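Local coordinates for spore coat polysaccharide biosynthesis protein spsE (PDB 1VLI) that probably condenses an N-acyl amino sugar phosphate with phosphoenolpyruvate, as sialic acid synthases do, in making the polysaccharide of the spore coat, at residues 369-373 against 374-378; 308-311 against 312-316; 96-100 against 101-105; 51-55 against 56-60; 289-292 against 293-297. All blocks are in the same frame, centred on the assembly; numbering follows the deposited sequence.

Contact 1 (369-373 against 374-378)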
loop_
_atom_site.group_PDB
_atom_site.type_symbol
_atom_site.label_atom_id
_atom_site.label_comp_id
_atom_site.label_asym_id
_atom_site.label_seq_id
_atom_site.Cartn_x
_atom_site.Cartn_y
_atom_site.Cartn_z
ATOM N N THR A 369 10.679 -20.137 11.097
ATOM C CA THR A 369 9.438 -20.685 11.595
ATOM C C THR A 369 8.667 -19.555 12.247
ATOM O O THR A 369 9.254 -18.712 12.935
ATOM C CB THR A 369 9.765 -21.790 12.602
ATOM O OG1 THR A 369 10.750 -22.642 12.010
ATOM C CG2 THR A 369 8.567 -22.724 12.830
ATOM N N GLY A 370 7.363 -19.502 11.999
ATOM C CA GLY A 370 6.559 -18.523 12.670
ATOM C C GLY A 370 6.413 -18.859 14.140
ATOM O O GLY A 370 6.119 -20.014 14.502
ATOM N N ILE A 371 6.594 -17.830 14.970
ATOM C CA ILE A 371 6.420 -17.909 16.414
ATOM C C ILE A 371 4.982 -18.217 16.758
ATOM O O ILE A 371 4.068 -17.760 16.117
ATOM C CB ILE A 371 6.814 -16.591 17.088
ATOM C CG1 ILE A 371 8.253 -16.232 16.748
ATOM C CG2 ILE A 371 6.686 -16.711 18.616
ATOM C CD1 ILE A 371 9.232 -17.127 17.392
ATOM N N VAL A 372 4.821 -18.938 17.844
ATOM C CA VAL A 372 3.600 -19.572 18.242
ATOM C C VAL A 372 3.600 -19.439 19.784
ATOM O O VAL A 372 4.637 -19.133 20.374
ATOM C CB VAL A 372 3.679 -21.033 17.735
ATOM C CG1 VAL A 372 3.841 -22.025 18.851
ATOM C CG2 VAL A 372 2.571 -21.357 16.727
ATOM N N TRP A 373 2.455 -19.618 20.438
ATOM C CA TRP A 373 2.367 -19.346 21.879
ATOM C C TRP A 373 3.156 -20.338 22.693
ATOM O O TRP A 373 3.748 -20.000 23.725
ATOM C CB TRP A 373 0.911 -19.315 22.346
ATOM C CG TRP A 373 0.243 -18.038 22.006
ATOM C CD1 TRP A 373 -0.754 -17.852 21.091
ATOM C CD2 TRP A 373 0.544 -16.737 22.544
ATOM N NE1 TRP A 373 -1.094 -16.515 21.027
ATOM C CE2 TRP A 373 -0.312 -15.810 21.910
ATOM C CE3 TRP A 373 1.469 -16.257 23.488
ATOM C CZ2 TRP A 373 -0.297 -14.443 22.211
ATOM C CZ3 TRP A 373 1.496 -14.882 23.766
ATOM C CH2 TRP A 373 0.623 -14.005 23.132
ATOM N N ASP A 374 3.190 -21.571 22.214
ATOM C CA ASP A 374 3.905 -22.617 22.900
ATOM C C ASP A 374 5.403 -22.382 22.979
ATOM O O ASP A 374 6.080 -23.043 23.760
ATOM C CB ASP A 374 3.617 -23.943 22.231
ATOM C CG ASP A 374 2.308 -24.558 22.697
ATOM O OD1 ASP A 374 1.608 -23.990 23.573
ATOM O OD2 ASP A 374 1.898 -25.627 22.225
ATOM N N ASP A 375 5.916 -21.448 22.175
ATOM C CA ASP A 375 7.332 -21.109 22.172
ATOM C C ASP A 375 7.630 -20.170 23.326
ATOM O O ASP A 375 8.776 -20.043 23.716
ATOM C CB ASP A 375 7.739 -20.426 20.842
ATOM C CG ASP A 375 7.573 -21.347 19.616
ATOM O OD1 ASP A 375 7.716 -22.578 19.805
ATOM O OD2 ASP A 375 7.297 -20.942 18.439
ATOM N N ILE A 376 6.600 -19.499 23.854
ATOM C CA ILE A 376 6.801 -18.470 24.895
ATOM C C ILE A 376 6.134 -18.733 26.240
ATOM O O ILE A 376 6.549 -18.143 27.244
ATOM C CB ILE A 376 6.452 -17.041 24.396
ATOM C CG1 ILE A 376 5.180 -17.020 23.584
ATOM C CG2 ILE A 376 7.556 -16.486 23.480
ATOM C CD1 ILE A 376 5.255 -16.016 22.475
ATOM N N LEU A 377 5.146 -19.634 26.269
ATOM C CA LEU A 377 4.392 -19.932 27.485
ATOM C C LEU A 377 4.806 -21.231 28.177
ATOM O O LEU A 377 4.925 -22.306 27.554
ATOM C CB LEU A 377 2.886 -19.896 27.206
ATOM C CG LEU A 377 2.371 -18.516 26.783
ATOM C CD1 LEU A 377 0.940 -18.613 26.293
ATOM C CD2 LEU A 377 2.514 -17.459 27.909
ATOM N N LEU A 378 5.052 -21.106 29.478
ATOM C CA LEU A 378 5.609 -22.195 30.264
ATOM C C LEU A 378 4.495 -23.201 30.535
ATOM O O LEU A 378 3.425 -22.823 30.987
ATOM C CB LEU A 378 6.197 -21.665 31.575
ATOM C CG LEU A 378 7.089 -22.641 32.344
ATOM C CD1 LEU A 378 8.529 -22.334 32.005
ATOM C CD2 LEU A 378 6.863 -22.581 33.863
#

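Contact 2 (308-311 against 312-316)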
loop_
_atom_site.group_PDB
_atom_site.type_symbol
_atom_site.label_atom_id
_atom_site.label_comp_id
_atom_site.label_asym_id
_atom_site.label_seq_id
_atom_site.Cartn_x
_atom_site.Cartn_y
_atom_site.Cartn_z
ATOM N N GLY A 308 -9.788 -14.742 -0.407
ATOM C CA GLY A 308 -9.877 -15.913 0.478
ATOM C C GLY A 308 -8.960 -15.950 1.695
ATOM O O GLY A 308 -7.934 -16.644 1.677
ATOM N N GLU A 309 -9.357 -15.235 2.755
ATOM C CA GLU A 309 -8.623 -15.108 4.049
ATOM C C GLU A 309 -7.094 -14.916 3.957
ATOM O O GLU A 309 -6.301 -15.677 4.540
ATOM C CB GLU A 309 -9.015 -16.211 5.048
ATOM C CG GLU A 309 -8.561 -17.610 4.670
ATOM C CD GLU A 309 -9.099 -18.666 5.607
ATOM O OE1 GLU A 309 -10.325 -18.654 5.878
ATOM O OE2 GLU A 309 -8.295 -19.509 6.064
ATOM N N ILE A 310 -6.709 -13.872 3.223
ATOM C CA ILE A 310 -5.314 -13.473 3.087
ATOM C C ILE A 310 -4.808 -12.845 4.383
ATOM O O ILE A 310 -3.602 -12.794 4.645
ATOM C CB ILE A 310 -5.132 -12.512 1.884
ATOM C CG1 ILE A 310 -6.270 -11.489 1.814
ATOM C CG2 ILE A 310 -5.035 -13.300 0.570
ATOM C CD1 ILE A 310 -5.978 -10.322 0.864
ATOM N N ARG A 311 -5.747 -12.379 5.199
ATOM C CA ARG A 311 -5.429 -11.874 6.532
ATOM C C ARG A 311 -4.822 -12.936 7.462
ATOM O O ARG A 311 -4.107 -12.607 8.411
ATOM C CB ARG A 311 -6.644 -11.166 7.167
ATOM C CG ARG A 311 -7.951 -11.950 7.213
ATOM C CD ARG A 311 -9.100 -11.162 7.826
ATOM N NE ARG A 311 -8.689 -10.400 9.011
ATOM C CZ ARG A 311 -8.626 -10.893 10.249
ATOM N NH1 ARG A 311 -8.947 -12.162 10.495
ATOM N NH2 ARG A 311 -8.244 -10.113 11.251
ATOM N N ASN A 312 -5.096 -14.203 7.163
ATOM C CA ASN A 312 -4.522 -15.325 7.906
ATOM C C ASN A 312 -3.195 -15.832 7.320
ATOM O O ASN A 312 -2.244 -16.055 8.063
ATOM C CB ASN A 312 -5.536 -16.490 8.036
ATOM C CG ASN A 312 -6.789 -16.122 8.866
ATOM O OD1 ASN A 312 -7.930 -16.355 8.436
ATOM N ND2 ASN A 312 -6.575 -15.558 10.055
ATOM N N PHE A 313 -3.148 -16.004 5.995
ATOM C CA PHE A 313 -1.983 -16.580 5.304
ATOM C C PHE A 313 -1.066 -15.580 4.563
ATOM O O PHE A 313 -0.002 -15.988 4.083
ATOM C CB PHE A 313 -2.397 -17.750 4.367
ATOM C CG PHE A 313 -2.885 -17.322 2.976
ATOM C CD1 PHE A 313 -1.976 -17.084 1.929
ATOM C CD2 PHE A 313 -4.256 -17.201 2.701
ATOM C CE1 PHE A 313 -2.422 -16.691 0.639
ATOM C CE2 PHE A 313 -4.713 -16.815 1.413
ATOM C CZ PHE A 313 -3.791 -16.562 0.383
ATOM N N ALA A 314 -1.461 -14.300 4.464
ATOM C CA ALA A 314 -0.673 -13.321 3.687
ATOM C C ALA A 314 -0.197 -12.035 4.396
ATOM O O ALA A 314 0.819 -11.451 3.967
ATOM C CB ALA A 314 -1.367 -12.979 2.356
ATOM N N TYR A 315 -0.901 -11.598 5.452
ATOM C CA TYR A 315 -0.400 -10.520 6.318
ATOM C C TYR A 315 0.876 -10.943 7.026
ATOM O O TYR A 315 1.234 -12.120 7.002
ATOM C CB TYR A 315 -1.413 -10.140 7.370
ATOM C CG TYR A 315 -2.610 -9.453 6.820
ATOM C CD1 TYR A 315 -2.689 -9.129 5.457
ATOM C CD2 TYR A 315 -3.673 -9.094 7.654
ATOM C CE1 TYR A 315 -3.819 -8.486 4.927
ATOM C CE2 TYR A 315 -4.821 -8.434 7.119
ATOM C CZ TYR A 315 -4.873 -8.152 5.766
ATOM O OH TYR A 315 -5.950 -7.508 5.232
ATOM N N ARG A 316 1.553 -9.998 7.676
ATOM C CA ARG A 316 2.812 -10.321 8.351
ATOM C C ARG A 316 2.600 -11.054 9.679
ATOM O O ARG A 316 1.501 -11.018 10.261
ATOM C CB ARG A 316 3.655 -9.063 8.565
ATOM C CG ARG A 316 3.963 -8.278 7.278
ATOM C CD ARG A 316 5.392 -7.743 7.224
ATOM N NE ARG A 316 5.732 -7.276 5.889
ATOM C CZ ARG A 316 6.968 -6.965 5.478
ATOM N NH1 ARG A 316 8.025 -7.075 6.272
ATOM N NH2 ARG A 316 7.159 -6.582 4.241
#

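Contact 3 (96-100 against 101-105)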
loop_
_atom_site.group_PDB
_atom_site.type_symbol
_atom_site.label_atom_id
_atom_site.label_comp_id
_atom_site.label_asym_id
_atom_site.label_seq_id
_atom_site.Cartn_x
_atom_site.Cartn_y
_atom_site.Cartn_z
HETATM N N MSE A 96 16.963 -3.311 -4.546
HETATM C CA MSE A 96 16.051 -2.326 -5.056
HETATM C C MSE A 96 15.544 -2.669 -6.425
HETATM O O MSE A 96 16.208 -3.376 -7.142
HETATM C CB MSE A 96 16.757 -1.013 -5.080
HETATM C CG MSE A 96 16.649 -0.353 -3.746
HETATM SE SE MSE A 96 17.685 1.221 -3.774
HETATM C CE MSE A 96 16.658 2.244 -5.312
ATOM N N GLU A 97 14.357 -2.185 -6.787
ATOM C CA GLU A 97 13.783 -2.523 -8.076
ATOM C C GLU A 97 14.424 -1.796 -9.227
ATOM O O GLU A 97 14.705 -2.425 -10.229
ATOM C CB GLU A 97 12.260 -2.336 -8.131
ATOM C CG GLU A 97 11.490 -3.645 -7.980
ATOM C CD GLU A 97 11.599 -4.547 -9.199
ATOM O OE1 GLU A 97 11.732 -4.011 -10.323
ATOM O OE2 GLU A 97 11.549 -5.795 -9.034
HETATM N N MSE A 98 14.616 -0.483 -9.119
HETATM C CA MSE A 98 15.241 0.283 -10.201
HETATM C C MSE A 98 16.666 0.640 -9.804
HETATM O O MSE A 98 16.944 0.759 -8.608
HETATM C CB MSE A 98 14.474 1.565 -10.461
HETATM C CG MSE A 98 13.015 1.380 -10.798
HETATM SE SE MSE A 98 12.056 3.108 -10.772
HETATM C CE MSE A 98 11.989 3.374 -8.757
ATOM N N PRO A 99 17.570 0.814 -10.774
ATOM C CA PRO A 99 18.946 1.252 -10.462
ATOM C C PRO A 99 18.979 2.570 -9.670
ATOM O O PRO A 99 18.294 3.525 -10.025
ATOM C CB PRO A 99 19.579 1.446 -11.842
ATOM C CG PRO A 99 18.807 0.522 -12.718
ATOM C CD PRO A 99 17.378 0.616 -12.226
ATOM N N ALA A 100 19.765 2.595 -8.598
ATOM C CA ALA A 100 19.894 3.765 -7.746
ATOM C C ALA A 100 20.216 5.062 -8.506
ATOM O O ALA A 100 19.823 6.153 -8.062
ATOM C CB ALA A 100 20.923 3.503 -6.669
ATOM N N GLU A 101 20.896 4.954 -9.649
ATOM C CA GLU A 101 21.236 6.156 -10.410
ATOM C C GLU A 101 20.063 6.756 -11.159
ATOM O O GLU A 101 20.190 7.849 -11.735
ATOM C CB GLU A 101 22.444 5.961 -11.340
ATOM C CG GLU A 101 22.293 4.936 -12.458
ATOM C CD GLU A 101 22.719 3.511 -12.077
ATOM O OE1 GLU A 101 22.955 3.197 -10.866
ATOM O OE2 GLU A 101 22.806 2.688 -13.025
ATOM N N TRP A 102 18.931 6.050 -11.153
ATOM C CA TRP A 102 17.700 6.556 -11.776
ATOM C C TRP A 102 16.995 7.601 -10.927
ATOM O O TRP A 102 16.379 8.506 -11.467
ATOM C CB TRP A 102 16.702 5.431 -12.001
ATOM C CG TRP A 102 16.946 4.538 -13.168
ATOM C CD1 TRP A 102 18.122 4.362 -13.861
ATOM C CD2 TRP A 102 15.997 3.645 -13.760
ATOM N NE1 TRP A 102 17.947 3.429 -14.856
ATOM C CE2 TRP A 102 16.651 2.971 -14.813
ATOM C CE3 TRP A 102 14.661 3.334 -13.499
ATOM C CZ2 TRP A 102 16.001 2.015 -15.607
ATOM C CZ3 TRP A 102 14.021 2.391 -14.289
ATOM C CH2 TRP A 102 14.692 1.742 -15.327
ATOM N N ILE A 103 17.115 7.478 -9.609
ATOM C CA ILE A 103 16.201 8.090 -8.647
ATOM C C ILE A 103 16.169 9.625 -8.641
ATOM O O ILE A 103 15.089 10.216 -8.765
ATOM C CB ILE A 103 16.439 7.492 -7.229
ATOM C CG1 ILE A 103 16.290 5.957 -7.254
ATOM C CG2 ILE A 103 15.502 8.114 -6.204
ATOM C CD1 ILE A 103 14.872 5.415 -7.643
ATOM N N LEU A 104 17.318 10.277 -8.504
ATOM C CA LEU A 104 17.358 11.757 -8.586
ATOM C C LEU A 104 16.801 12.290 -9.922
ATOM O O LEU A 104 15.903 13.150 -9.906
ATOM C CB LEU A 104 18.752 12.329 -8.251
ATOM C CG LEU A 104 19.222 11.971 -6.819
ATOM C CD1 LEU A 104 20.492 12.709 -6.407
ATOM C CD2 LEU A 104 18.125 12.191 -5.760
ATOM N N PRO A 105 17.289 11.770 -11.063
ATOM C CA PRO A 105 16.680 12.077 -12.373
ATOM C C PRO A 105 15.162 11.858 -12.428
ATOM O O PRO A 105 14.457 12.756 -12.886
ATOM C CB PRO A 105 17.398 11.124 -13.329
ATOM C CG PRO A 105 18.723 10.913 -12.688
ATOM C CD PRO A 105 18.468 10.890 -11.210
#

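Contact 4 (51-55 against 56-60)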
loop_
_atom_site.group_PDB
_atom_site.type_symbol
_atom_site.label_atom_id
_atom_site.label_comp_id
_atom_site.label_asym_id
_atom_site.label_seq_id
_atom_site.Cartn_x
_atom_site.Cartn_y
_atom_site.Cartn_z
ATOM N N ASP A 51 5.536 10.911 -18.454
ATOM C CA ASP A 51 4.863 11.736 -19.483
ATOM C C ASP A 51 3.397 11.417 -19.603
ATOM O O ASP A 51 2.559 12.322 -19.630
ATOM C CB ASP A 51 5.459 11.529 -20.881
ATOM C CG ASP A 51 6.828 12.191 -21.063
ATOM O OD1 ASP A 51 7.069 13.294 -20.519
ATOM O OD2 ASP A 51 7.719 11.679 -21.775
ATOM N N ALA A 52 3.098 10.126 -19.719
ATOM C CA ALA A 52 1.725 9.654 -19.900
ATOM C C ALA A 52 0.820 10.062 -18.731
ATOM O O ALA A 52 -0.310 10.518 -18.944
ATOM C CB ALA A 52 1.710 8.147 -20.090
ATOM N N ALA A 53 1.342 9.917 -17.512
ATOM C CA ALA A 53 0.652 10.322 -16.288
ATOM C C ALA A 53 0.343 11.817 -16.276
ATOM O O ALA A 53 -0.775 12.223 -15.935
ATOM C CB ALA A 53 1.487 9.958 -15.078
ATOM N N ALA A 54 1.353 12.617 -16.627
ATOM C CA ALA A 54 1.242 14.058 -16.719
ATOM C C ALA A 54 0.231 14.481 -17.762
ATOM O O ALA A 54 -0.625 15.319 -17.482
ATOM C CB ALA A 54 2.649 14.685 -17.054
ATOM N N GLU A 55 0.348 13.940 -18.979
ATOM C CA GLU A 55 -0.530 14.324 -20.104
ATOM C C GLU A 55 -1.973 13.933 -19.756
ATOM O O GLU A 55 -2.928 14.646 -20.092
ATOM C CB GLU A 55 -0.086 13.665 -21.423
ATOM C CG GLU A 55 1.216 14.219 -22.013
ATOM C CD GLU A 55 2.052 13.184 -22.798
ATOM O OE1 GLU A 55 1.504 12.095 -23.134
ATOM O OE2 GLU A 55 3.267 13.454 -23.076
ATOM N N ALA A 56 -2.122 12.808 -19.058
ATOM C CA ALA A 56 -3.434 12.384 -18.558
ATOM C C ALA A 56 -4.051 13.293 -17.468
ATOM O O ALA A 56 -5.260 13.229 -17.216
ATOM C CB ALA A 56 -3.364 10.957 -18.079
ATOM N N GLY A 57 -3.222 14.113 -16.814
ATOM C CA GLY A 57 -3.696 14.991 -15.732
ATOM C C GLY A 57 -3.839 14.285 -14.372
ATOM O O GLY A 57 -4.661 14.674 -13.538
ATOM N N ALA A 58 -3.053 13.237 -14.155
ATOM C CA ALA A 58 -2.909 12.623 -12.848
ATOM C C ALA A 58 -2.149 13.541 -11.880
ATOM O O ALA A 58 -1.411 14.442 -12.306
ATOM C CB ALA A 58 -2.224 11.296 -12.991
ATOM N N ASP A 59 -2.329 13.312 -10.587
ATOM C CA ASP A 59 -1.701 14.130 -9.555
ATOM C C ASP A 59 -0.358 13.584 -9.151
ATOM O O ASP A 59 0.541 14.326 -8.738
ATOM C CB ASP A 59 -2.592 14.162 -8.315
ATOM C CG ASP A 59 -3.798 15.017 -8.525
ATOM O OD1 ASP A 59 -3.582 16.232 -8.775
ATOM O OD2 ASP A 59 -4.986 14.573 -8.505
ATOM N N ALA A 60 -0.242 12.268 -9.238
ATOM C CA ALA A 60 0.875 11.545 -8.660
ATOM C C ALA A 60 1.214 10.434 -9.618
ATOM O O ALA A 60 0.342 9.970 -10.373
ATOM C CB ALA A 60 0.479 10.945 -7.280
#

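Contact 5 (289-292 against 293-297)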
loop_
_atom_site.group_PDB
_atom_site.type_symbol
_atom_site.label_atom_id
_atom_site.label_comp_id
_atom_site.label_asym_id
_atom_site.label_seq_id
_atom_site.Cartn_x
_atom_site.Cartn_y
_atom_site.Cartn_z
ATOM N N LYS A 289 -26.904 10.441 -9.886
ATOM C CA LYS A 289 -26.307 9.187 -10.425
ATOM C C LYS A 289 -26.097 8.011 -9.462
ATOM O O LYS A 289 -25.074 7.955 -8.752
ATOM C CB LYS A 289 -25.065 9.462 -11.270
ATOM C CG LYS A 289 -25.234 9.115 -12.765
ATOM C CD LYS A 289 -23.803 9.234 -13.428
ATOM C CE LYS A 289 -23.946 9.129 -14.971
ATOM N NZ LYS A 289 -24.023 10.569 -15.679
ATOM N N PRO A 290 -27.038 7.052 -9.468
ATOM C CA PRO A 290 -26.959 5.873 -8.588
ATOM C C PRO A 290 -25.804 4.956 -8.991
ATOM O O PRO A 290 -25.204 5.151 -10.056
ATOM C CB PRO A 290 -28.299 5.163 -8.833
ATOM C CG PRO A 290 -29.158 6.170 -9.493
ATOM C CD PRO A 290 -28.217 6.979 -10.341
ATOM N N VAL A 291 -25.478 3.977 -8.144
ATOM C CA VAL A 291 -24.420 2.997 -8.462
ATOM C C VAL A 291 -25.062 1.611 -8.441
ATOM O O VAL A 291 -25.841 1.326 -7.546
ATOM C CB VAL A 291 -23.259 3.072 -7.440
ATOM C CG1 VAL A 291 -22.347 1.857 -7.550
ATOM C CG2 VAL A 291 -22.497 4.380 -7.591
ATOM N N SER A 292 -24.727 0.767 -9.421
ATOM C CA SER A 292 -25.330 -0.562 -9.581
ATOM C C SER A 292 -25.180 -1.502 -8.368
ATOM O O SER A 292 -24.244 -1.383 -7.573
ATOM C CB SER A 292 -24.818 -1.246 -10.860
ATOM O OG SER A 292 -23.511 -1.782 -10.709
ATOM N N GLU A 293 -26.132 -2.429 -8.235
ATOM C CA GLU A 293 -26.069 -3.498 -7.236
ATOM C C GLU A 293 -24.766 -4.268 -7.331
ATOM O O GLU A 293 -24.253 -4.754 -6.320
ATOM C CB GLU A 293 -27.179 -4.489 -7.499
ATOM C CG GLU A 293 -27.658 -5.189 -6.251
ATOM C CD GLU A 293 -28.540 -4.279 -5.423
ATOM O OE1 GLU A 293 -27.981 -3.443 -4.665
ATOM O OE2 GLU A 293 -29.786 -4.401 -5.545
ATOM N N LYS A 294 -24.260 -4.377 -8.567
ATOM C CA LYS A 294 -23.130 -5.215 -8.914
ATOM C C LYS A 294 -21.882 -4.555 -8.363
ATOM O O LYS A 294 -21.044 -5.229 -7.791
ATOM C CB LYS A 294 -23.054 -5.425 -10.443
ATOM C CG LYS A 294 -21.839 -6.266 -10.935
ATOM C CD LYS A 294 -22.033 -6.967 -12.299
ATOM C CE LYS A 294 -22.032 -5.997 -13.512
ATOM N NZ LYS A 294 -20.691 -5.415 -13.893
ATOM N N LEU A 295 -21.785 -3.235 -8.495
ATOM C CA LEU A 295 -20.643 -2.502 -7.954
ATOM C C LEU A 295 -20.740 -2.258 -6.452
ATOM O O LEU A 295 -19.714 -2.259 -5.764
ATOM C CB LEU A 295 -20.422 -1.185 -8.699
ATOM C CG LEU A 295 -20.042 -1.295 -10.173
ATOM C CD1 LEU A 295 -20.212 0.049 -10.839
ATOM C CD2 LEU A 295 -18.623 -1.850 -10.358
ATOM N N LEU A 296 -21.953 -2.075 -5.917
ATOM C CA LEU A 296 -22.076 -1.826 -4.477
ATOM C C LEU A 296 -21.584 -3.000 -3.633
ATOM O O LEU A 296 -20.797 -2.818 -2.684
ATOM C CB LEU A 296 -23.479 -1.355 -4.083
ATOM C CG LEU A 296 -23.788 0.099 -4.508
ATOM C CD1 LEU A 296 -25.242 0.486 -4.259
ATOM C CD2 LEU A 296 -22.843 1.156 -3.894
ATOM N N GLY A 297 -21.975 -4.205 -4.024
ATOM C CA GLY A 297 -21.713 -5.389 -3.211
ATOM C C GLY A 297 -22.159 -5.214 -1.764
ATOM O O GLY A 297 -23.206 -4.621 -1.473
#

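Contact 1 (369-373 against 374-378)
The indole of Trp373 overlaps both Ile376 and Leu377, its CE3 lying 3.7 Å from Leu377 CD1 and 3.8 Å from Ile376 CG1. All three belong to a single turn near the end of the SAF (antifreeze-like) domain, the small C-terminal module that follows the barrel in this family. Leu377 runs alongside the tryptophan, pointing the same way, whereas Ile376 slants across it; both meet the ring obliquely. Ile376 gets there because its CG1 sits between the backbone N and the carbonyl carbon (chi1 43°), which also brings CG1 close to the Trp373 carbonyl.

That carbonyl holds the turn together. Trp373 O accepts from Leu377 N at 2.9 Å, with the donor nearly along the C=O axis, and from Ile376 N, which approaches from above the carbonyl plane. One residue earlier, Val372 O takes the N-H of Asp375 at 3.2 Å. The Asp375 carboxylate comes back to Val372, and its OD1 forms a salt bridge with Arg363. Phe351 meets the Trp373 ring edge-to-face, and Ile371 packs on strand 317-320, so the turn is tied to the domain by both apolar packing and a salt bridge. Asp375 OD2 lies 3.6 Å from Val372 CG1 and receives a weak, bent bond from Val372 N at 3.2 Å.

Contact 2 (308-311 against 312-316)
Ile310 O accepts two backbone N-H groups as the chain leaves the short helix 310-313: that of Ala314 and that of Tyr315, the latter with N at 3.1 Å and only 16° from the carbonyl plane. At the other end, Glu309 occupies the N-cap position, and its O receives Asn312 N at 3.2 Å from above the carbonyl plane, with Phe313 N adding a weak bond.

The side chains wrap this single turn. Phe313 folds back against its start: CZ lies 3.5 Å from Ile310 CG2, while the ring edge is turned to Gly308 O, which lies in the ring plane 3.2 Å from CE2. Its chi1 of 84° places CG between the backbone N and the carbonyl carbon, which lets the ring reach back. Ile310 CB also meets the methyl of Ala314 at 3.8 Å.

The helix 310-313 turn runs on to strand 317-320 of the SAF domain, and lies on the chain's way from the TIM barrel to it. Tyr315 lays one face over the Arg311 backbone in a CH-pi contact, CA standing 3.5 Å from the ring centroid and 14° off the normal. The phenol OH reaches beyond the turn to the carbonyl of Ala166, and the Arg311 guanidinium pairs with Asp172. Arg311 CB approaches the same ring at Tyr315 CE2, 3.3 Å away.

Contact 3 (96-100 against 101-105)
Pro99 sets the CD side of its ring over the indole of Trp102, with CD 3.7 Å from the centroid of the five-membered ring and 16° off the normal. This is a CH-pi contact over the face: the CD and CG bump of the pyrrolidine fits against the pyrrole half, CG coming within 3.7 Å of Trp102 NE1. The benzo half is met by selenomethionine Met98, which crosses the tryptophan at about a right angle. Its CB touches Trp102 CE3 at 3.5 Å, and the selenium stands at the edge of the six-membered ring, 5.0 Å from the centroid, in a Met-aromatic contact.

Beyond the selenium the chain bends, chi3 -74°, and swings CE over to Ile103. That isoleucine touches the ends of both methionines, CD1 against Met98 CE at 3.7 Å and, more loosely, CG1 against Met96 CE at 4.2 Å. Trp102 N bonds to Pro99 O at 2.8 Å, fixing the turn that leads into helix 103-112 of the TIM barrel, and Ile103 N adds a weak bond to Ala100 O. His39 meets the indole edge-to-face from another loop and also touches Met98.

Replacing Trp102 by alanine is likely to leave Pro99 CD and Met98 without their aromatic partner and open a gap beside them. Apart from those two backbone bonds the contact is mostly apolar and aromatic, so it rests on shape fit and dispersion, with Met98 (selenium in this crystal) at the ring edge, rather than on charge.

Contact 4 (51-55 against 56-60)
Ala53 O takes the N-H of Ala58 at 3.1 Å, a bond that reaches past the last turn of helix 43-56, with a C=O...N angle of 160°. Inside it, Ala54 O accepts Gly57 N at 2.9 Å, this donor lying well above the carbonyl plane. One step earlier the regular helical pattern still holds: Ala56 N gives to Ala52 O at 2.9 Å, and Glu55 N to Asp51 O at 2.8 Å. The N-H groups of residues 55 to 58 are thus all used by carbonyls of residues 51 to 54, though the helix is ending.

Small side chains accompany these bonds. The methyl of Ala56 sits 3.2 Å from Ala52 O, beside the helical bond, and that of Ala58 lies 3.4 Å from Ala53 O. Across the closing turn the methyls of Ala53 and Ala58 face each other loosely at 4.5 Å, and both rest on Ala33 of strand 30-36. Ala56 packs instead on helix 266-285, where it touches Leu269 and Lys270.

Just beyond, the carboxylate of Asp59 is taken up by Lys21 and Arg277, and its OD2 also accepts the N-H of Ile31. Gly57 turns the chain with a positive phi of 81°, a conformation that glycine adopts readily. Together with the two bonds back into the last turn, this is a Schellman motif, here ending a barrel helix and delivering the chain to the parallel strand 60-63 of the TIM barrel.

Contact 5 (289-292 against 293-297)
Ser292 O receives the N-H of Leu296 at 2.9 Å, straight enough (156° at the hydrogen) to close the single turn of helix 293-296. The same serine is its N-cap: OG accepts from Leu295 N at 3.2 Å. A chi1 of 78° sets the hydroxyl between its own backbone N and carbonyl carbon, turned over the start of the helix, where it also rests 3.5 Å from Leu295 CG.

Val291 supplies the apolar side. It crosses Leu295 at about a right angle and Leu296 obliquely; its CG1, anti to the backbone N, is 3.8 Å from Leu295 CB and from Leu296 CD2. The other methyl of Leu296, CD1, lies 3.4 Å from Val291 O. Val291 and Leu295 also pack on Ala236 of helix 232-239, and Leu296 on Leu240, so the short helix packs on helix 232-239 and the loop after it.

A serine in place of Leu296 would probably leave Val291 CG1 without its methyl partner and open a gap against Leu240. The cap satisfies an amide that has no helical carbonyl before it, while the valine and leucines give the turn its apolar seat: polar bonds shape it and apolar contacts hold it in place.

How the contacts relate
All five contacts are local turns, but they sit in different parts of the fold. Contacts 1 to 4 are partly buried, with four buried residues each in 3 and 4 and two each in 1 and 2; contact 5 is a surface turn capped by a serine. Contacts 3 and 4 belong to the TIM barrel, their centres about 20 Å apart: one enters helix 103-112 through aromatic packing, the other leaves helix 43-56 through backbone bonds and alanine methyls. Contact 2, whose helix follows that of contact 5, combines a CH-pi contact with a salt bridge from Arg311 to Asp172, outside its segments. Contact 1, in the SAF domain about 49 Å from contact 4 between centres, relies on tryptophan packing.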